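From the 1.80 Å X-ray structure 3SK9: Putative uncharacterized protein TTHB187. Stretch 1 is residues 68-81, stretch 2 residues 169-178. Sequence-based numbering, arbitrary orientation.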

ATOM      1  N   ALA A  68       1.580   7.858  -0.533  1.00 18.45           N
ATOM      2  CA  ALA A  68       0.670   7.085  -1.390  1.00 19.34           C
ATOM      3  C   ALA A  68       1.323   5.820  -1.948  1.00 19.44           C
ATOM      4  O   ALA A  68       0.692   4.780  -2.040  1.00 18.63           O
ATOM      5  CB  ALA A  68       0.131   7.984  -2.588  1.00 19.01           C
ATOM      6  N   ALA A  69       2.551   5.952  -2.414  1.00 17.36           N
ATOM      7  CA  ALA A  69       3.289   4.813  -2.990  1.00 18.84           C
ATOM      8  C   ALA A  69       3.549   3.743  -1.913  1.00 19.65           C
ATOM      9  O   ALA A  69       3.420   2.536  -2.165  1.00 22.71           O
ATOM     10  CB  ALA A  69       4.619   5.298  -3.526  1.00 25.06           C
ATOM     11  N   LEU A  70       3.905   4.185  -0.718  1.00 19.72           N
ATOM     12  CA  LEU A  70       4.149   3.234   0.367  1.00 19.90           C
ATOM     13  C   LEU A  70       2.879   2.443   0.630  1.00 19.41           C
ATOM     14  O   LEU A  70       2.891   1.233   0.823  1.00 22.82           O
ATOM     15  CB  LEU A  70       4.510   3.987   1.655  1.00 20.25           C
ATOM     16  CG  LEU A  70       5.936   4.364   1.991  1.00 29.89           C
ATOM     17  CD1 LEU A  70       5.908   5.169   3.330  1.00 27.64           C
ATOM     18  CD2 LEU A  70       6.840   3.099   2.072  1.00 27.71           C
ATOM     19  N   VAL A  71       1.770   3.168   0.751  1.00 17.15           N
ATOM     20  CA  VAL A  71       0.479   2.543   1.073  1.00 15.00           C
ATOM     21  C   VAL A  71       0.079   1.564  -0.052  1.00 16.97           C
ATOM     22  O   VAL A  71      -0.602   0.536   0.182  1.00 16.95           O
ATOM     23  CB  VAL A  71      -0.556   3.664   1.230  1.00 22.25           C
ATOM     24  CG1 VAL A  71      -1.957   3.158   1.048  1.00 28.90           C
ATOM     25  CG2 VAL A  71      -0.320   4.362   2.645  1.00 24.88           C
ATOM     26  N   GLY A  72       0.479   1.890  -1.264  1.00 19.72           N
ATOM     27  CA  GLY A  72       0.218   0.956  -2.365  1.00 22.85           C
ATOM     28  C   GLY A  72       0.846  -0.428  -2.157  1.00 22.57           C
ATOM     29  O   GLY A  72       0.481  -1.390  -2.852  1.00 24.52           O
ATOM     30  N   LEU A  73       1.809  -0.540  -1.251  1.00 19.67           N
ATOM     31  CA  LEU A  73       2.532  -1.818  -1.094  1.00 19.93           C
ATOM     32  C   LEU A  73       1.888  -2.687  -0.031  1.00 20.55           C
ATOM     33  O   LEU A  73       2.429  -3.750   0.284  1.00 19.93           O
ATOM     34  CB  LEU A  73       3.989  -1.580  -0.719  1.00 24.08           C
ATOM     35  CG  LEU A  73       4.728  -0.609  -1.664  1.00 25.76           C
ATOM     36  CD1 LEU A  73       6.036  -0.263  -1.034  1.00 33.79           C
ATOM     37  CD2 LEU A  73       4.901  -1.233  -3.028  1.00 27.94           C
ATOM     38  N   HIS A  74       0.752  -2.263   0.528  1.00 16.76           N
ATOM     39  CA  HIS A  74       0.071  -3.034   1.602  1.00 17.98           C
ATOM     40  C   HIS A  74      -0.078  -4.520   1.258  1.00 24.98           C
ATOM     41  O   HIS A  74       0.078  -5.365   2.128  1.00 23.12           O
ATOM     42  CB  HIS A  74      -1.319  -2.387   1.847  1.00 17.03           C
ATOM     43  CG  HIS A  74      -2.140  -2.958   2.976  1.00 23.99           C
ATOM     44  ND1 HIS A  74      -3.060  -3.969   2.786  1.00 28.44           N
ATOM     45  CD2 HIS A  74      -2.244  -2.597   4.281  1.00 29.43           C
ATOM     46  CE1 HIS A  74      -3.702  -4.202   3.919  1.00 29.24           C
ATOM     47  NE2 HIS A  74      -3.216  -3.394   4.849  1.00 26.29           N
ATOM     48  N   ASP A  75      -0.419  -4.847   0.010  1.00 18.96           N
ATOM     49  CA  ASP A  75      -0.678  -6.260  -0.338  1.00 18.80           C
ATOM     50  C   ASP A  75       0.471  -6.879  -1.106  1.00 19.29           C
ATOM     51  O   ASP A  75       0.279  -7.886  -1.797  1.00 20.52           O
ATOM     52  CB  ASP A  75      -2.007  -6.414  -1.132  1.00 19.44           C
ATOM     53  CG  ASP A  75      -3.251  -6.403  -0.224  1.00 27.47           C
ATOM     54  OD1 ASP A  75      -3.161  -6.156   1.020  1.00 27.21           O
ATOM     55  OD2 ASP A  75      -4.344  -6.653  -0.770  1.00 30.50           O
ATOM     56  N   LEU A  76       1.663  -6.304  -0.987  1.00 19.15           N
ATOM     57  CA  LEU A  76       2.824  -6.867  -1.654  1.00 17.92           C
ATOM     58  C   LEU A  76       3.090  -8.326  -1.185  1.00 22.01           C
ATOM     59  O   LEU A  76       3.601  -9.171  -1.948  1.00 22.46           O
ATOM     60  CB  LEU A  76       4.059  -5.997  -1.394  1.00 17.70           C
ATOM     61  CG  LEU A  76       5.306  -6.527  -2.092  1.00 20.29           C
ATOM     62  CD1 LEU A  76       5.084  -6.454  -3.605  1.00 22.76           C
ATOM     63  CD2 LEU A  76       6.567  -5.696  -1.675  1.00 22.63           C
ATOM     64  N   GLY A  77       2.681  -8.635   0.044  1.00 19.02           N
ATOM     65  CA  GLY A  77       2.794  -9.998   0.570  1.00 21.69           C
ATOM     66  C   GLY A  77       2.107 -11.082  -0.278  1.00 19.98           C
ATOM     67  O   GLY A  77       2.432 -12.258  -0.145  1.00 22.47           O
ATOM     68  N   LYS A  78       1.161 -10.683  -1.138  1.00 21.25           N
ATOM     69  CA  LYS A  78       0.472 -11.651  -2.035  1.00 21.30           C
ATOM     70  C   LYS A  78       1.345 -12.137  -3.177  1.00 20.66           C
ATOM     71  O   LYS A  78       0.987 -13.100  -3.880  1.00 22.78           O
ATOM     72  CB  LYS A  78      -0.828 -11.059  -2.586  1.00 22.54           C
ATOM     73  CG  LYS A  78      -1.903 -10.949  -1.521  1.00 25.52           C
ATOM     74  CD  LYS A  78      -3.248 -10.610  -2.132  1.00 33.65           C
ATOM     75  CE  LYS A  78      -4.299 -10.300  -1.083  1.00 38.36           C
ATOM     76  NZ  LYS A  78      -5.267  -9.290  -1.594  1.00 46.12           N
ATOM     77  N   ALA A  79       2.482 -11.480  -3.358  1.00 20.94           N
ATOM     78  CA  ALA A  79       3.419 -11.822  -4.429  1.00 23.45           C
ATOM     79  C   ALA A  79       4.326 -12.969  -3.963  1.00 24.80           C
ATOM     80  O   ALA A  79       5.541 -12.821  -3.868  1.00 22.51           O
ATOM     81  CB  ALA A  79       4.255 -10.619  -4.815  1.00 24.89           C
ATOM     82  N   SER A  80       3.682 -14.113  -3.753  1.00 26.47           N
ATOM     83  CA  SER A  80       4.324 -15.328  -3.264  1.00 24.70           C
ATOM     84  C   SER A  80       3.469 -16.525  -3.726  1.00 31.47           C
ATOM     85  O   SER A  80       2.253 -16.409  -3.833  1.00 26.85           O
ATOM     86  CB  SER A  80       4.347 -15.263  -1.736  1.00 24.00           C
ATOM     87  OG  SER A  80       4.707 -16.548  -1.203  1.00 38.76           O
ATOM     88  N   PRO A  81       4.089 -17.695  -3.961  1.00 28.62           N
ATOM     89  CA  PRO A  81       3.289 -18.821  -4.483  1.00 29.14           C
ATOM     90  C   PRO A  81       2.182 -19.232  -3.505  1.00 35.57           C
ATOM     91  O   PRO A  81       1.145 -19.702  -3.923  1.00 36.17           O
ATOM     92  CB  PRO A  81       4.304 -19.979  -4.608  1.00 34.80           C
ATOM     93  CG  PRO A  81       5.653 -19.395  -4.517  1.00 37.07           C
ATOM     94  CD  PRO A  81       5.532 -17.966  -3.928  1.00 26.21           C
ATOM     95  N   ALA A 169      10.622 -10.511  -8.791  1.00 20.47           N
ATOM     96  CA  ALA A 169       9.287 -10.014  -9.157  1.00 25.90           C
ATOM     97  C   ALA A 169       8.755  -9.012  -8.121  1.00 24.75           C
ATOM     98  O   ALA A 169       8.121  -8.016  -8.470  1.00 20.58           O
ATOM     99  CB  ALA A 169       8.277 -11.179  -9.304  1.00 22.04           C
ATOM    100  N   ARG A 170       8.999  -9.284  -6.846  1.00 21.62           N
ATOM    101  CA  ARG A 170       8.493  -8.375  -5.820  1.00 22.49           C
ATOM    102  C   ARG A 170       9.243  -7.064  -5.854  1.00 23.52           C
ATOM    103  O   ARG A 170       8.655  -6.016  -5.601  1.00 21.79           O
ATOM    104  CB  ARG A 170       8.446  -9.023  -4.411  1.00 29.04           C
ATOM    105  CG  ARG A 170       9.689  -9.696  -3.919  1.00 44.86           C
ATOM    106  CD  ARG A 170       9.426 -10.456  -2.593  1.00 33.46           C
ATOM    107  NE  ARG A 170       8.560 -11.614  -2.774  1.00 26.36           N
ATOM    108  CZ  ARG A 170       8.912 -12.880  -2.528  1.00 27.22           C
ATOM    109  NH1 ARG A 170      10.123 -13.183  -2.054  1.00 24.87           N
ATOM    110  NH2 ARG A 170       8.042 -13.848  -2.754  1.00 27.43           N
ATOM    111  N   ARG A 171      10.536  -7.084  -6.207  1.00 19.92           N
ATOM    112  CA  ARG A 171      11.240  -5.809  -6.314  1.00 20.65           C
ATOM    113  C   ARG A 171      10.744  -5.029  -7.529  1.00 23.16           C
ATOM    114  O   ARG A 171      10.581  -3.785  -7.482  1.00 19.01           O
ATOM    115  CB  ARG A 171      12.749  -6.052  -6.370  1.00 19.40           C
ATOM    116  CG  ARG A 171      13.227  -6.782  -5.051  1.00 29.03           C
ATOM    117  CD  ARG A 171      14.672  -7.367  -5.033  1.00 47.00           C
ATOM    118  NE  ARG A 171      15.140  -7.585  -3.641  1.00 39.66           N
ATOM    119  CZ  ARG A 171      14.612  -8.465  -2.777  1.00 49.40           C
ATOM    120  NH1 ARG A 171      13.582  -9.255  -3.128  1.00 42.83           N
ATOM    121  NH2 ARG A 171      15.100  -8.558  -1.542  1.00 43.95           N
ATOM    122  N   TRP A 172      10.462  -5.768  -8.609  1.00 21.91           N
ATOM    123  CA  TRP A 172       9.874  -5.170  -9.828  1.00 19.73           C
ATOM    124  C   TRP A 172       8.554  -4.455  -9.533  1.00 19.19           C
ATOM    125  O   TRP A 172       8.334  -3.303  -9.950  1.00 19.04           O
ATOM    126  CB  TRP A 172       9.661  -6.262 -10.889  1.00 22.60           C
ATOM    127  CG  TRP A 172       9.291  -5.735 -12.290  1.00 22.95           C
ATOM    128  CD1 TRP A 172      10.133  -5.560 -13.371  1.00 27.28           C
ATOM    129  CD2 TRP A 172       7.980  -5.402 -12.752  1.00 20.14           C
ATOM    130  NE1 TRP A 172       9.425  -5.080 -14.454  1.00 27.79           N
ATOM    131  CE2 TRP A 172       8.103  -4.972 -14.103  1.00 24.32           C
ATOM    132  CE3 TRP A 172       6.718  -5.388 -12.147  1.00 21.95           C
ATOM    133  CZ2 TRP A 172       7.001  -4.550 -14.856  1.00 25.30           C
ATOM    134  CZ3 TRP A 172       5.624  -4.978 -12.891  1.00 23.81           C
ATOM    135  CH2 TRP A 172       5.780  -4.547 -14.231  1.00 25.26           C
ATOM    136  N   LEU A 173       7.701  -5.097  -8.747  1.00 19.27           N
ATOM    137  CA  LEU A 173       6.407  -4.485  -8.430  1.00 18.82           C
ATOM    138  C   LEU A 173       6.550  -3.193  -7.603  1.00 22.52           C
ATOM    139  O   LEU A 173       5.890  -2.176  -7.863  1.00 19.53           O
ATOM    140  CB  LEU A 173       5.554  -5.486  -7.646  1.00 21.84           C
ATOM    141  CG  LEU A 173       4.923  -6.594  -8.481  1.00 21.09           C
ATOM    142  CD1 LEU A 173       4.418  -7.654  -7.605  1.00 21.85           C
ATOM    143  CD2 LEU A 173       3.778  -6.051  -9.400  1.00 20.75           C
ATOM    144  N   LEU A 174       7.381  -3.235  -6.572  1.00 22.66           N
ATOM    145  CA  LEU A 174       7.645  -2.002  -5.810  1.00 21.84           C
ATOM    146  C   LEU A 174       8.185  -0.863  -6.700  1.00 24.30           C
ATOM    147  O   LEU A 174       7.772   0.280  -6.595  1.00 23.83           O
ATOM    148  CB  LEU A 174       8.653  -2.293  -4.700  1.00 23.13           C
ATOM    149  CG  LEU A 174       8.979  -1.015  -3.881  1.00 26.35           C
ATOM    150  CD1 LEU A 174       9.317  -1.424  -2.468  1.00 27.81           C
ATOM    151  CD2 LEU A 174      10.138  -0.202  -4.530  1.00 27.11           C
ATOM    152  N   GLU A 175       9.131  -1.172  -7.582  1.00 21.55           N
ATOM    153  CA  GLU A 175       9.675  -0.154  -8.456  1.00 29.31           C
ATOM    154  C   GLU A 175       8.573   0.389  -9.377  1.00 27.69           C
ATOM    155  O   GLU A 175       8.497   1.583  -9.630  1.00 23.80           O
ATOM    156  CB  GLU A 175      10.861  -0.763  -9.235  1.00 32.52           C
ATOM    157  CG  GLU A 175      11.754   0.212  -9.883  1.00 37.19           C
ATOM    158  CD  GLU A 175      12.421   1.165  -8.912  1.00 30.36           C
ATOM    159  OE1 GLU A 175      12.767   0.773  -7.765  1.00 39.90           O
ATOM    160  OE2 GLU A 175      12.571   2.341  -9.328  1.00 48.89           O
ATOM    161  N   GLU A 176       7.683  -0.469  -9.868  1.00 21.02           N
ATOM    162  CA  GLU A 176       6.618   0.007 -10.754  1.00 26.16           C
ATOM    163  C   GLU A 176       5.660   1.022 -10.080  1.00 21.06           C
ATOM    164  O   GLU A 176       5.221   1.957 -10.706  1.00 27.14           O
ATOM    165  CB  GLU A 176       5.847  -1.180 -11.310  1.00 24.65           C
ATOM    166  CG  GLU A 176       4.831  -0.861 -12.362  1.00 33.67           C
ATOM    167  CD  GLU A 176       5.422  -0.645 -13.761  1.00 36.67           C
ATOM    168  OE1 GLU A 176       6.659  -0.646 -13.941  1.00 35.31           O
ATOM    169  OE2 GLU A 176       4.650  -0.446 -14.709  1.00 44.75           O
ATOM    170  N   VAL A 177       5.279   0.752  -8.842  1.00 24.90           N
ATOM    171  CA  VAL A 177       4.417   1.650  -8.090  1.00 22.06           C
ATOM    172  C   VAL A 177       5.145   2.958  -7.808  1.00 22.90           C
ATOM    173  O   VAL A 177       4.621   4.012  -8.107  1.00 25.00           O
ATOM    174  CB  VAL A 177       3.984   0.984  -6.778  1.00 23.13           C
ATOM    175  CG1 VAL A 177       3.204   1.987  -5.899  1.00 25.15           C
ATOM    176  CG2 VAL A 177       3.100  -0.261  -7.103  1.00 25.69           C
ATOM    177  N   PHE A 178       6.365   2.900  -7.264  1.00 26.84           N
ATOM    178  CA  PHE A 178       7.105   4.148  -6.974  1.00 28.88           C
ATOM    179  C   PHE A 178       7.305   4.994  -8.222  1.00 30.25           C
ATOM    180  O   PHE A 178       7.132   6.222  -8.211  1.00 29.32           O
ATOM    181  CB  PHE A 178       8.456   3.841  -6.323  1.00 27.97           C
ATOM    182  CG  PHE A 178       8.369   3.685  -4.842  1.00 32.71           C
ATOM    183  CD1 PHE A 178       8.910   4.641  -4.001  1.00 42.78           C
ATOM    184  CD2 PHE A 178       7.652   2.647  -4.281  1.00 42.73           C
ATOM    185  CE1 PHE A 178       8.786   4.531  -2.625  1.00 44.04           C
ATOM    186  CE2 PHE A 178       7.531   2.528  -2.880  1.00 41.19           C
ATOM    187  CZ  PHE A 178       8.105   3.456  -2.064  1.00 41.15           C
TER

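The one polar link in this otherwise apolar contact is made by a buried arginine reaching a backbone carbonyl. Arg170 NH2 donates to Ala79 O at 2.9 Å with a nearly straight N-H...O angle of 167°, while Arg170 NE makes a weak hydrogen bond to the same Ala79 O at 3.4 Å. The oxygen lies at the guanidinium edge, near its plane, where the N-H bonds point. Arginine suits this place because its long chain carries several donors: NH1 and NH2 also bond elsewhere in the structure, so the buried charge is not left without partners. Its p, t, p chain brings the group to Ala79, just past the 3-10 segment.

At the far end of the contact, Phe178 meets the helix that includes Ala69. Ala69 CB sits 4.0 Å from the centroid of the Phe178 ring and only 7° off the ring normal, a CH-pi contact over the face. A methyl group is small enough to let the backbones come close, with the CA atoms of Ala69 and Phe178 5.6 Å apart. Leucines occupy the ring edge: Leu73 CD1 is 3.7 Å from Phe178 CE2, and Leu70 CD2 is 4.3 Å from Phe178 CZ.

Leu73 joins this cluster to the middle of the contact, since its CD1 also lies 3.8 Å from Leu174 CD1. Nearby, Gly72 has no side chain; a CB there would point toward the second stretch and come within 3.3 Å of Val177 CG1, a tight fit. Further along, Leu76, Ala79 and Leu173 are buried with CA-to-CB pointing toward the other stretch, so apolar side chains suit them: Leu76 CD1 packs 4.2 Å from Leu173 CB, and the short methyl Ala79 CB lies 4.1 Å from Leu173 CD1. Between Leu73 and Leu76 in the sequence, Asp75 is out of reach of the second stretch and instead forms a salt bridge within its own stretch, Lys78 NZ to Asp75 OD2 at 2.9 Å.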